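Side-chain contacts in leucyl-tRNA synthetase subunit alpha (Aquifex aeolicus, PDB 3O0A), which charges tRNA with leucine and, through the CP1 hydrolytic domain crystallised here, probably removes wrongly attached amino acids: residues T49-T54 with D187-L192; E84-K89 with V124-Y129; T99-K104 with D149-K154. All coordinates share one frame; numbering follows the deposited sequence.

Overall arrangement
All three contacts belong to the CP1 editing domain. Interactions 2 and 3 are neighbours, with centres about 14 Å apart, and their segments alternate along the chain. They meet through Y129, whose OH lies 2.7 Å from D149 OD1, a probable hydrogen bond, and through A127, whose CB comes within 3.5 Å of F152 CE1. Interaction 1 is centred about 29 Å from interaction 2 and 24 Å from interaction 3, its nearest atoms about 6 Å from interaction 3 without touching; its segments enclose both others in sequence. T49 in interaction 1, which closes the threonine-rich TTRPDT peptide, and D149 in interaction 3 both probably belong to the editing pocket, as in related synthetases.

Interaction 1. Residues T49-T54 with D187-L192; sequences TVFGAT and DGFDGL
F51 carries this contact alone on its side, its ring meeting D187 along one flank and F189 along another. It joins two loops of the editing domain: a short 3-10 turn ahead of strand 55-58, and the loop leading into helix 194-207. The F51 side chain leaves with CG anti to the carbonyl carbon (chi1 -73°), which carries the ring out from the 3-10 turn toward 187-192. D187 OD2 comes up to the ring edge near its plane, 3.4 Å from F51 CE2, with the carboxylate turned 80° from the ring. Such an oxygen at the C-H rim is probably mildly favourable, that being the electropositive part of the ring. D187 CB joins in, 3.9 Å from F51 CE2.

F189, its CG also anti to the carbonyl carbon and beside the backbone N, brings its ring to F51 rim to rim, neither covering the face of the other. Their planes are inclined at 53° and the ring centroids are 5.8 Å apart, the nearest atoms being F51 CE1 and F189 CD2 at 3.6 Å. W204 of helix 194-207 touches F51 and packs edge-to-face with F189. F189 also opens a type II beta turn, with G191 at a positive phi, closed by a hydrogen bond from L192 N to F189 O (3.2 Å). The turn brings L192 CD1 back to the edge of the F189 ring, in its plane.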
ATOM      1  N   THR A  49      -0.426   3.012 -12.038  1.00 16.23           N
ATOM      2  CA  THR A  49      -0.935   3.931 -11.012  1.00 16.20           C
ATOM      3  C   THR A  49      -0.011   4.075  -9.790  1.00 14.43           C
ATOM      4  O   THR A  49      -0.384   4.718  -8.795  1.00 14.86           O
ATOM      5  CB  THR A  49      -2.349   3.521 -10.527  1.00 16.49           C
ATOM      6  OG1 THR A  49      -2.291   2.293  -9.787  1.00 17.23           O
ATOM      7  CG2 THR A  49      -3.314   3.375 -11.720  1.00 19.44           C
ATOM      8  N   VAL A  50       1.188   3.495  -9.865  1.00 13.71           N
ATOM      9  CA  VAL A  50       2.062   3.409  -8.682  1.00 12.50           C
ATOM     10  C   VAL A  50       2.406   4.795  -8.099  1.00 13.01           C
ATOM     11  O   VAL A  50       2.547   4.952  -6.882  1.00 12.39           O
ATOM     12  CB  VAL A  50       3.344   2.570  -8.967  1.00 12.39           C
ATOM     13  CG1 VAL A  50       4.251   3.284  -9.963  1.00 12.54           C
ATOM     14  CG2 VAL A  50       4.109   2.247  -7.632  1.00 12.48           C
ATOM     15  N   PHE A  51       2.523   5.807  -8.962  1.00 13.77           N
ATOM     16  CA  PHE A  51       2.839   7.147  -8.463  1.00 14.44           C
ATOM     17  C   PHE A  51       1.677   7.729  -7.662  1.00 15.49           C
ATOM     18  O   PHE A  51       1.851   8.704  -6.929  1.00 16.55           O
ATOM     19  CB  PHE A  51       3.236   8.088  -9.603  1.00 14.83           C
ATOM     20  CG  PHE A  51       4.601   7.804 -10.177  1.00 14.62           C
ATOM     21  CD1 PHE A  51       4.776   6.803 -11.130  1.00 13.65           C
ATOM     22  CD2 PHE A  51       5.714   8.557  -9.774  1.00 14.94           C
ATOM     23  CE1 PHE A  51       6.046   6.533 -11.678  1.00 13.97           C
ATOM     24  CE2 PHE A  51       6.989   8.309 -10.319  1.00 14.63           C
ATOM     25  CZ  PHE A  51       7.158   7.287 -11.272  1.00 13.80           C
ATOM     26  N   GLY A  52       0.500   7.121  -7.801  1.00 15.47           N
ATOM     27  CA  GLY A  52      -0.710   7.600  -7.133  1.00 15.98           C
ATOM     28  C   GLY A  52      -0.999   6.896  -5.828  1.00 15.34           C
ATOM     29  O   GLY A  52      -2.027   7.149  -5.202  1.00 16.42           O
ATOM     30  N   ALA A  53      -0.086   6.021  -5.403  1.00 14.54           N
ATOM     31  CA  ALA A  53      -0.256   5.323  -4.130  1.00 14.29           C
ATOM     32  C   ALA A  53      -0.101   6.313  -2.986  1.00 14.86           C
ATOM     33  O   ALA A  53       0.937   6.962  -2.853  1.00 15.87           O
ATOM     34  CB  ALA A  53       0.732   4.141  -4.000  1.00 13.66           C
ATOM     35  N   THR A  54      -1.155   6.460  -2.190  1.00 14.92           N
ATOM     36  CA  THR A  54      -1.117   7.401  -1.059  1.00 15.67           C
ATOM     37  C   THR A  54      -1.160   6.703   0.297  1.00 14.58           C
ATOM     38  O   THR A  54      -1.077   7.361   1.351  1.00 14.38           O
ATOM     39  CB  THR A  54      -2.246   8.443  -1.153  1.00 16.13           C
ATOM     40  OG1 THR A  54      -3.514   7.786  -1.100  1.00 17.70           O
ATOM     41  CG2 THR A  54      -2.141   9.235  -2.453  1.00 18.03           C
ATOM     42  N   ASP A 187       6.232  11.816 -12.696  1.00 20.81           N
ATOM     43  CA  ASP A 187       7.611  12.165 -13.035  1.00 21.46           C
ATOM     44  C   ASP A 187       7.944  11.856 -14.506  1.00 21.37           C
ATOM     45  O   ASP A 187       7.274  12.359 -15.413  1.00 21.61           O
ATOM     46  CB  ASP A 187       8.585  11.451 -12.073  1.00 20.93           C
ATOM     47  CG  ASP A 187       8.395  11.871 -10.620  1.00 23.22           C
ATOM     48  OD1 ASP A 187       7.817  12.952 -10.364  1.00 25.54           O
ATOM     49  OD2 ASP A 187       8.830  11.113  -9.724  1.00 25.73           O
ATOM     50  N   GLY A 188       8.952  11.007 -14.733  1.00 20.64           N
ATOM     51  CA  GLY A 188       9.430  10.695 -16.088  1.00 21.01           C
ATOM     52  C   GLY A 188       8.465   9.961 -17.011  1.00 21.07           C
ATOM     53  O   GLY A 188       8.713   9.844 -18.219  1.00 22.34           O
ATOM     54  N   PHE A 189       7.365   9.467 -16.446  1.00 20.07           N
ATOM     55  CA  PHE A 189       6.351   8.741 -17.211  1.00 19.78           C
ATOM     56  C   PHE A 189       5.142   9.602 -17.574  1.00 20.69           C
ATOM     57  O   PHE A 189       4.205   9.108 -18.194  1.00 21.01           O
ATOM     58  CB  PHE A 189       5.899   7.497 -16.439  1.00 18.81           C
ATOM     59  CG  PHE A 189       7.031   6.572 -16.080  1.00 18.91           C
ATOM     60  CD1 PHE A 189       7.474   5.614 -16.986  1.00 20.62           C
ATOM     61  CD2 PHE A 189       7.664   6.677 -14.846  1.00 19.79           C
ATOM     62  CE1 PHE A 189       8.530   4.753 -16.650  1.00 20.10           C
ATOM     63  CE2 PHE A 189       8.725   5.838 -14.510  1.00 18.47           C
ATOM     64  CZ  PHE A 189       9.147   4.872 -15.416  1.00 18.04           C
ATOM     65  N   ASP A 190       5.173  10.876 -17.184  1.00 20.79           N
ATOM     66  CA  ASP A 190       4.117  11.837 -17.532  1.00 22.34           C
ATOM     67  C   ASP A 190       3.838  11.870 -19.034  1.00 23.38           C
ATOM     68  O   ASP A 190       4.766  11.954 -19.853  1.00 23.01           O
ATOM     69  CB  ASP A 190       4.499  13.245 -17.069  1.00 23.07           C
ATOM     70  CG  ASP A 190       4.198  13.488 -15.611  1.00 23.87           C
ATOM     71  OD1 ASP A 190       3.581  12.610 -14.971  1.00 23.99           O
ATOM     72  OD2 ASP A 190       4.581  14.566 -15.100  1.00 25.44           O
ATOM     73  N   GLY A 191       2.554  11.813 -19.384  1.00 24.15           N
ATOM     74  CA  GLY A 191       2.125  11.861 -20.774  1.00 25.63           C
ATOM     75  C   GLY A 191       1.933  10.521 -21.462  1.00 25.68           C
ATOM     76  O   GLY A 191       1.306  10.456 -22.527  1.00 26.21           O
ATOM     77  N   LEU A 192       2.465   9.452 -20.870  1.00 24.58           N
ATOM     78  CA  LEU A 192       2.288   8.106 -21.427  1.00 24.74           C
ATOM     79  C   LEU A 192       0.845   7.653 -21.289  1.00 25.76           C
ATOM     80  O   LEU A 192       0.190   7.942 -20.278  1.00 25.03           O
ATOM     81  CB  LEU A 192       3.178   7.083 -20.708  1.00 23.64           C
ATOM     82  CG  LEU A 192       4.704   7.161 -20.782  1.00 22.63           C
ATOM     83  CD1 LEU A 192       5.283   5.929 -20.094  1.00 20.40           C
ATOM     84  CD2 LEU A 192       5.188   7.280 -22.234  1.00 22.86           C
TER

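Interaction 2. Residues E84-K89 with V124-Y129; sequences ENFVEK and VWSANY
F86 reaches from helix 80-91 to the end of strand 121-127 and makes nearly the whole contact with its ring edge: a helix-borne ring packs edge-on against the last residues of a strand in the mixed sheet of the editing domain. CG is anti to the backbone N; this chi1 of 173° carries the ring toward the strand, and CE2 and CZ form its leading edge.

The van der Waals contacts fall into two sets. Among side chains, F86 CE2 touches S126 CB at 3.8 Å; against the backbone, F86 CZ butts on the A127-N128 peptide, 3.6 Å from A127 C and 3.5 Å from N128 N. Both peptide atoms lie close to the plane of the ring, which therefore pushes in edge first rather than laying a face on the chain.

Of the polar atoms, S126 OG also sits at that edge, 3.4 Å from F86 CE2. This is a van der Waals contact; the hydroxyl's hydrogen bond goes to L58 O. The N128 side chain likewise looks elsewhere, its OD1 accepting from E105 N, while N128 O receives R98 NE.

Strand 121-127 runs inside a mixed sheet, between strands 106-114 and 55-58. F86 packs against P60, E105 and V107 as well, and V87 and S126 both touch V65, so helix 64-74 continues the cover that helix 80-91 gives to this part of the sheet.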
ATOM      1  N   GLU A  84      -4.195  -4.709  17.684  1.00 12.64           N
ATOM      2  CA  GLU A  84      -4.467  -6.066  18.164  1.00 13.77           C
ATOM      3  C   GLU A  84      -5.959  -6.360  18.201  1.00 13.84           C
ATOM      4  O   GLU A  84      -6.417  -7.427  17.761  1.00 14.04           O
ATOM      5  CB  GLU A  84      -3.893  -6.207  19.571  1.00 15.01           C
ATOM      6  CG  GLU A  84      -3.656  -7.638  19.986  1.00 18.14           C
ATOM      7  CD  GLU A  84      -2.762  -7.716  21.205  1.00 23.84           C
ATOM      8  OE1 GLU A  84      -3.047  -7.005  22.190  1.00 23.74           O
ATOM      9  OE2 GLU A  84      -1.773  -8.478  21.163  1.00 27.53           O
ATOM     10  N   ASN A  85      -6.722  -5.411  18.729  1.00 13.40           N
ATOM     11  CA  ASN A  85      -8.178  -5.551  18.799  1.00 14.49           C
ATOM     12  C   ASN A  85      -8.774  -5.718  17.407  1.00 14.35           C
ATOM     13  O   ASN A  85      -9.682  -6.528  17.204  1.00 14.90           O
ATOM     14  CB  ASN A  85      -8.807  -4.341  19.485  1.00 15.38           C
ATOM     15  CG  ASN A  85      -8.469  -4.267  20.959  1.00 15.64           C
ATOM     16  OD1 ASN A  85      -8.034  -5.254  21.565  1.00 18.70           O
ATOM     17  ND2 ASN A  85      -8.644  -3.099  21.538  1.00 19.34           N
ATOM     18  N   PHE A  86      -8.268  -4.945  16.455  1.00 13.79           N
ATOM     19  CA  PHE A  86      -8.738  -5.074  15.068  1.00 13.95           C
ATOM     20  C   PHE A  86      -8.478  -6.470  14.480  1.00 13.98           C
ATOM     21  O   PHE A  86      -9.379  -7.101  13.906  1.00 14.27           O
ATOM     22  CB  PHE A  86      -8.119  -3.983  14.198  1.00 13.45           C
ATOM     23  CG  PHE A  86      -8.416  -4.133  12.737  1.00 15.05           C
ATOM     24  CD1 PHE A  86      -9.691  -3.853  12.246  1.00 16.90           C
ATOM     25  CD2 PHE A  86      -7.409  -4.549  11.853  1.00 14.61           C
ATOM     26  CE1 PHE A  86      -9.970  -3.996  10.882  1.00 15.96           C
ATOM     27  CE2 PHE A  86      -7.677  -4.693  10.491  1.00 16.71           C
ATOM     28  CZ  PHE A  86      -8.955  -4.396  10.012  1.00 14.81           C
ATOM     29  N   VAL A  87      -7.249  -6.952  14.606  1.00 13.70           N
ATOM     30  CA  VAL A  87      -6.882  -8.268  14.078  1.00 14.37           C
ATOM     31  C   VAL A  87      -7.760  -9.368  14.699  1.00 15.37           C
ATOM     32  O   VAL A  87      -8.256 -10.258  13.993  1.00 15.15           O
ATOM     33  CB  VAL A  87      -5.376  -8.527  14.323  1.00 13.97           C
ATOM     34  CG1 VAL A  87      -4.997  -9.967  13.998  1.00 15.79           C
ATOM     35  CG2 VAL A  87      -4.544  -7.530  13.514  1.00 12.94           C
ATOM     36  N   GLU A  88      -7.976  -9.269  16.012  1.00 15.59           N
ATOM     37  CA  GLU A  88      -8.783 -10.254  16.741  1.00 16.63           C
ATOM     38  C   GLU A  88     -10.228 -10.231  16.258  1.00 16.84           C
ATOM     39  O   GLU A  88     -10.844 -11.286  16.104  1.00 17.62           O
ATOM     40  CB  GLU A  88      -8.692 -10.029  18.255  1.00 17.64           C
ATOM     41  CG  GLU A  88      -7.332 -10.457  18.871  1.00 21.13           C
ATOM     42  CD  GLU A  88      -6.981 -11.929  18.601  1.00 27.53           C
ATOM     43  OE1 GLU A  88      -7.755 -12.827  19.005  1.00 32.34           O
ATOM     44  OE2 GLU A  88      -5.926 -12.184  17.986  1.00 30.04           O
ATOM     45  N   LYS A  89     -10.762  -9.033  16.028  1.00 16.32           N
ATOM     46  CA  LYS A  89     -12.134  -8.895  15.539  1.00 17.11           C
ATOM     47  C   LYS A  89     -12.221  -9.535  14.162  1.00 17.19           C
ATOM     48  O   LYS A  89     -13.165 -10.248  13.854  1.00 17.39           O
ATOM     49  CB  LYS A  89     -12.532  -7.429  15.435  1.00 17.59           C
ATOM     50  CG  LYS A  89     -14.001  -7.181  15.074  1.00 19.66           C
ATOM     51  CD  LYS A  89     -14.265  -5.687  14.946  1.00 21.56           C
ATOM     52  CE  LYS A  89     -15.606  -5.396  14.309  1.00 24.75           C
ATOM     53  NZ  LYS A  89     -15.919  -3.939  14.329  1.00 24.51           N
ATOM     54  N   VAL A 124       1.087   3.140   6.406  1.00 11.27           N
ATOM     55  CA  VAL A 124       0.702   1.742   6.310  1.00 11.00           C
ATOM     56  C   VAL A 124      -0.419   1.438   7.297  1.00 11.08           C
ATOM     57  O   VAL A 124      -0.274   1.677   8.496  1.00 11.13           O
ATOM     58  CB  VAL A 124       1.890   0.802   6.553  1.00 10.44           C
ATOM     59  CG1 VAL A 124       1.487  -0.656   6.255  1.00 10.59           C
ATOM     60  CG2 VAL A 124       3.071   1.209   5.681  1.00 10.80           C
ATOM     61  N   TRP A 125      -1.514   0.911   6.751  1.00 11.42           N
ATOM     62  CA  TRP A 125      -2.729   0.538   7.469  1.00 12.01           C
ATOM     63  C   TRP A 125      -2.997  -0.966   7.348  1.00 11.35           C
ATOM     64  O   TRP A 125      -2.397  -1.655   6.516  1.00 11.15           O
ATOM     65  CB  TRP A 125      -3.906   1.303   6.856  1.00 13.00           C
ATOM     66  CG  TRP A 125      -3.938   2.736   7.211  1.00 14.60           C
ATOM     67  CD1 TRP A 125      -3.055   3.716   6.827  1.00 14.33           C
ATOM     68  CD2 TRP A 125      -4.916   3.370   8.027  1.00 15.95           C
ATOM     69  NE1 TRP A 125      -3.429   4.928   7.372  1.00 15.87           N
ATOM     70  CE2 TRP A 125      -4.565   4.741   8.115  1.00 15.78           C
ATOM     71  CE3 TRP A 125      -6.051   2.915   8.705  1.00 16.39           C
ATOM     72  CZ2 TRP A 125      -5.319   5.657   8.846  1.00 16.85           C
ATOM     73  CZ3 TRP A 125      -6.798   3.827   9.447  1.00 17.28           C
ATOM     74  CH2 TRP A 125      -6.425   5.180   9.513  1.00 16.80           C
ATOM     75  N   SER A 126      -3.874  -1.487   8.205  1.00 11.72           N
ATOM     76  CA  SER A 126      -4.499  -2.786   7.964  1.00 12.00           C
ATOM     77  C   SER A 126      -5.989  -2.527   7.817  1.00 13.13           C
ATOM     78  O   SER A 126      -6.520  -1.611   8.454  1.00 13.81           O
ATOM     79  CB  SER A 126      -4.228  -3.763   9.108  1.00 11.49           C
ATOM     80  OG  SER A 126      -4.709  -5.066   8.818  1.00 13.52           O
ATOM     81  N   ALA A 127      -6.655  -3.304   6.963  1.00 13.57           N
ATOM     82  CA  ALA A 127      -8.101  -3.104   6.716  1.00 14.68           C
ATOM     83  C   ALA A 127      -8.863  -4.379   6.383  1.00 14.93           C
ATOM     84  O   ALA A 127      -8.280  -5.339   5.884  1.00 15.23           O
ATOM     85  CB  ALA A 127      -8.323  -2.045   5.636  1.00 15.46           C
ATOM     86  N   ASN A 128     -10.167  -4.389   6.683  1.00 16.75           N
ATOM     87  CA  ASN A 128     -10.998  -5.584   6.484  1.00 17.95           C
ATOM     88  C   ASN A 128     -11.192  -5.973   5.023  1.00 18.90           C
ATOM     89  O   ASN A 128     -11.288  -7.165   4.696  1.00 20.44           O
ATOM     90  CB  ASN A 128     -12.354  -5.466   7.197  1.00 19.07           C
ATOM     91  CG  ASN A 128     -13.208  -4.316   6.681  1.00 19.19           C
ATOM     92  OD1 ASN A 128     -12.733  -3.433   5.962  1.00 18.66           O
ATOM     93  ND2 ASN A 128     -14.488  -4.324   7.062  1.00 21.51           N
ATOM     94  N   TYR A 129     -11.213  -4.978   4.138  1.00 19.26           N
ATOM     95  CA  TYR A 129     -11.545  -5.222   2.726  1.00 19.38           C
ATOM     96  C   TYR A 129     -10.412  -5.863   1.908  1.00 18.84           C
ATOM     97  O   TYR A 129     -10.622  -6.299   0.769  1.00 18.59           O
ATOM     98  CB  TYR A 129     -12.076  -3.935   2.066  1.00 20.37           C
ATOM     99  CG  TYR A 129     -11.029  -2.894   1.695  1.00 20.24           C
ATOM    100  CD1 TYR A 129     -10.540  -1.983   2.644  1.00 21.14           C
ATOM    101  CD2 TYR A 129     -10.559  -2.789   0.386  1.00 20.47           C
ATOM    102  CE1 TYR A 129      -9.578  -1.015   2.300  1.00 19.63           C
ATOM    103  CE2 TYR A 129      -9.594  -1.824   0.033  1.00 19.74           C
ATOM    104  CZ  TYR A 129      -9.120  -0.939   0.981  1.00 20.39           C
ATOM    105  OH  TYR A 129      -8.185   0.012   0.623  1.00 20.54           O
TER

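Interaction 3. Residues T99-K104 with D149-K154; sequences TMEEDK and DWEFAK
E101 and K104, from the loop before strand 106-114, meet E151 and F152 on helix 147-156 of the editing domain. The two glutamates cross at about a right angle, their carboxylate planes 63° apart. E151 OE1 lies beyond both oxygens of its partner, tilted out of the E101 carboxylate plane, 2.9 Å from E101 OE1 and 3.0 Å from E101 OE2. Two like charges this close probably repel, eased in part by K104 and by R148, whose NH1 makes a weak, long ion pair with E101 OE1. K104 NZ makes a long salt bridge to E101 OE1 (3.7 Å) but stays 4.4 Å from E151 OE1. The other oxygen, E151 OE2, is bonded to Q147 NE2. Replacing E101 with an alanine would probably cost K104 its long ion pair and open a gap beside E151 OE1.

K104 lies across E151, its CE 3.4 Å from E151 OE1. Its chain runs extended until a bend at chi4 (-83°) turns the amino group off that line; there it also makes a cation-pi contact with Y129. Farther back, K104 CD packs on the helix backbone, 3.5 Å from F152 N, and K104 CB meets the edge of the F152 ring, 4.0 Å from F152 CD1.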
ATOM      1  N   THR A  99     -16.301  -7.621   3.386  1.00 23.11           N
ATOM      2  CA  THR A  99     -16.323  -7.042   2.039  1.00 25.42           C
ATOM      3  C   THR A  99     -17.694  -6.476   1.657  1.00 29.11           C
ATOM      4  O   THR A  99     -17.810  -5.734   0.678  1.00 29.15           O
ATOM      5  CB  THR A  99     -15.915  -8.078   0.973  1.00 25.32           C
ATOM      6  OG1 THR A  99     -16.831  -9.171   1.019  1.00 25.00           O
ATOM      7  CG2 THR A  99     -14.492  -8.596   1.217  1.00 23.68           C
ATOM      8  N   MET A 100     -18.738  -6.854   2.390  1.00 33.22           N
ATOM      9  CA  MET A 100     -20.038  -6.192   2.214  1.00 37.48           C
ATOM     10  C   MET A 100     -19.931  -4.828   2.870  1.00 38.81           C
ATOM     11  O   MET A 100     -20.315  -4.632   4.021  1.00 39.66           O
ATOM     12  CB  MET A 100     -21.218  -7.019   2.740  1.00 38.69           C
ATOM     13  CG  MET A 100     -21.916  -7.797   1.635  1.00 39.90           C
ATOM     14  SD  MET A 100     -23.279  -8.822   2.173  1.00 42.90           S
ATOM     15  CE  MET A 100     -24.644  -7.668   2.024  1.00 43.26           C
ATOM     16  N   GLU A 101     -19.390  -3.904   2.083  1.00 40.92           N
ATOM     17  CA  GLU A 101     -18.824  -2.637   2.534  1.00 42.14           C
ATOM     18  C   GLU A 101     -19.865  -1.528   2.695  1.00 44.20           C
ATOM     19  O   GLU A 101     -20.187  -0.825   1.736  1.00 45.54           O
ATOM     20  CB  GLU A 101     -17.785  -2.185   1.504  1.00 41.82           C
ATOM     21  CG  GLU A 101     -18.192  -2.529   0.067  1.00 44.83           C
ATOM     22  CD  GLU A 101     -17.606  -1.590  -0.962  1.00 46.23           C
ATOM     23  OE1 GLU A 101     -16.377  -1.623  -1.163  1.00 46.40           O
ATOM     24  OE2 GLU A 101     -18.386  -0.833  -1.582  1.00 48.98           O
ATOM     25  N   GLU A 102     -20.381  -1.372   3.909  1.00 44.85           N
ATOM     26  CA  GLU A 102     -21.190  -0.207   4.239  1.00 46.31           C
ATOM     27  C   GLU A 102     -20.500   0.604   5.340  1.00 45.14           C
ATOM     28  O   GLU A 102     -21.053   1.585   5.847  1.00 46.56           O
ATOM     29  CB  GLU A 102     -22.612  -0.626   4.640  1.00 48.00           C
ATOM     30  CG  GLU A 102     -23.710   0.328   4.155  1.00 51.75           C
ATOM     31  CD  GLU A 102     -24.095   0.130   2.689  1.00 54.20           C
ATOM     32  OE1 GLU A 102     -23.267  -0.364   1.891  1.00 54.70           O
ATOM     33  OE2 GLU A 102     -25.239   0.484   2.329  1.00 57.20           O
ATOM     34  N   ASP A 103     -19.282   0.184   5.685  1.00 42.80           N
ATOM     35  CA  ASP A 103     -18.413   0.875   6.640  1.00 41.14           C
ATOM     36  C   ASP A 103     -17.096   0.130   6.771  1.00 38.32           C
ATOM     37  O   ASP A 103     -16.792  -0.414   7.829  1.00 38.61           O
ATOM     38  CB  ASP A 103     -19.049   0.992   8.030  1.00 42.39           C
ATOM     39  CG  ASP A 103     -19.555   2.387   8.326  1.00 44.77           C
ATOM     40  OD1 ASP A 103     -18.737   3.334   8.335  1.00 46.45           O
ATOM     41  OD2 ASP A 103     -20.769   2.528   8.563  1.00 47.89           O
ATOM     42  N   LYS A 104     -16.337   0.078   5.687  1.00 35.56           N
ATOM     43  CA  LYS A 104     -14.924  -0.325   5.733  1.00 31.83           C
ATOM     44  C   LYS A 104     -14.297  -0.007   7.086  1.00 29.36           C
ATOM     45  O   LYS A 104     -14.613   1.019   7.692  1.00 30.21           O
ATOM     46  CB  LYS A 104     -14.161   0.412   4.648  1.00 32.01           C
ATOM     47  CG  LYS A 104     -14.727   0.178   3.277  1.00 33.78           C
ATOM     48  CD  LYS A 104     -13.872   0.797   2.221  1.00 33.95           C
ATOM     49  CE  LYS A 104     -14.135   0.105   0.906  1.00 35.96           C
ATOM     50  NZ  LYS A 104     -13.327  -1.138   0.824  1.00 33.85           N
ATOM     51  N   ASP A 149     -10.459   1.599  -2.602  1.00 22.74           N
ATOM     52  CA  ASP A 149      -9.478   2.469  -1.936  1.00 21.68           C
ATOM     53  C   ASP A 149     -10.032   3.878  -1.729  1.00 22.11           C
ATOM     54  O   ASP A 149      -9.725   4.545  -0.741  1.00 21.78           O
ATOM     55  CB  ASP A 149      -8.175   2.556  -2.753  1.00 20.83           C
ATOM     56  CG  ASP A 149      -7.435   1.221  -2.862  1.00 20.74           C
ATOM     57  OD1 ASP A 149      -7.590   0.326  -1.995  1.00 21.55           O
ATOM     58  OD2 ASP A 149      -6.658   1.072  -3.819  1.00 18.40           O
ATOM     59  N   TRP A 150     -10.822   4.347  -2.688  1.00 23.14           N
ATOM     60  CA  TRP A 150     -11.439   5.659  -2.601  1.00 24.28           C
ATOM     61  C   TRP A 150     -12.344   5.737  -1.369  1.00 24.93           C
ATOM     62  O   TRP A 150     -12.280   6.692  -0.599  1.00 24.83           O
ATOM     63  CB  TRP A 150     -12.262   5.935  -3.857  1.00 25.71           C
ATOM     64  CG  TRP A 150     -12.819   7.305  -3.893  1.00 27.65           C
ATOM     65  CD1 TRP A 150     -12.257   8.405  -4.472  1.00 28.84           C
ATOM     66  CD2 TRP A 150     -14.069   7.737  -3.337  1.00 29.73           C
ATOM     67  NE1 TRP A 150     -13.076   9.497  -4.308  1.00 30.41           N
ATOM     68  CE2 TRP A 150     -14.190   9.117  -3.608  1.00 30.72           C
ATOM     69  CE3 TRP A 150     -15.089   7.093  -2.626  1.00 29.08           C
ATOM     70  CZ2 TRP A 150     -15.307   9.869  -3.206  1.00 32.64           C
ATOM     71  CZ3 TRP A 150     -16.202   7.843  -2.220  1.00 31.26           C
ATOM     72  CH2 TRP A 150     -16.295   9.215  -2.512  1.00 32.54           C
ATOM     73  N   GLU A 151     -13.165   4.707  -1.195  1.00 25.47           N
ATOM     74  CA  GLU A 151     -14.116   4.640  -0.077  1.00 26.86           C
ATOM     75  C   GLU A 151     -13.404   4.559   1.274  1.00 25.55           C
ATOM     76  O   GLU A 151     -13.833   5.185   2.251  1.00 26.72           O
ATOM     77  CB  GLU A 151     -15.059   3.454  -0.270  1.00 27.98           C
ATOM     78  CG  GLU A 151     -16.028   3.643  -1.434  1.00 31.61           C
ATOM     79  CD  GLU A 151     -16.629   2.339  -1.943  1.00 35.06           C
ATOM     80  OE1 GLU A 151     -16.165   1.242  -1.551  1.00 34.86           O
ATOM     81  OE2 GLU A 151     -17.566   2.417  -2.758  1.00 38.74           O
ATOM     82  N   PHE A 152     -12.318   3.793   1.327  1.00 23.58           N
ATOM     83  CA  PHE A 152     -11.494   3.739   2.526  1.00 21.79           C
ATOM     84  C   PHE A 152     -10.879   5.103   2.828  1.00 21.33           C
ATOM     85  O   PHE A 152     -10.892   5.545   3.978  1.00 20.86           O
ATOM     86  CB  PHE A 152     -10.402   2.676   2.410  1.00 20.43           C
ATOM     87  CG  PHE A 152      -9.727   2.366   3.725  1.00 20.34           C
ATOM     88  CD1 PHE A 152     -10.292   1.448   4.611  1.00 20.61           C
ATOM     89  CD2 PHE A 152      -8.535   2.999   4.081  1.00 20.40           C
ATOM     90  CE1 PHE A 152      -9.674   1.162   5.833  1.00 19.16           C
ATOM     91  CE2 PHE A 152      -7.911   2.717   5.302  1.00 20.74           C
ATOM     92  CZ  PHE A 152      -8.482   1.797   6.171  1.00 19.20           C
ATOM     93  N   ALA A 153     -10.351   5.766   1.799  1.00 21.46           N
ATOM     94  CA  ALA A 153      -9.727   7.082   1.964  1.00 22.04           C
ATOM     95  C   ALA A 153     -10.734   8.133   2.435  1.00 24.31           C
ATOM     96  O   ALA A 153     -10.394   8.999   3.240  1.00 24.41           O
ATOM     97  CB  ALA A 153      -9.038   7.532   0.667  1.00 22.42           C
ATOM     98  N   LYS A 154     -11.960   8.042   1.926  1.00 25.77           N
ATOM     99  CA  LYS A 154     -13.042   8.941   2.327  1.00 28.44           C
ATOM    100  C   LYS A 154     -13.340   8.801   3.822  1.00 28.17           C
ATOM    101  O   LYS A 154     -13.460   9.804   4.541  1.00 29.19           O
ATOM    102  CB  LYS A 154     -14.301   8.657   1.503  1.00 29.71           C
ATOM    103  CG  LYS A 154     -15.432   9.635   1.756  1.00 33.65           C
ATOM    104  CD  LYS A 154     -16.731   9.192   1.093  1.00 37.90           C
ATOM    105  CE  LYS A 154     -17.833  10.209   1.318  1.00 41.38           C
ATOM    106  NZ  LYS A 154     -17.567  11.477   0.585  1.00 44.26           N
TER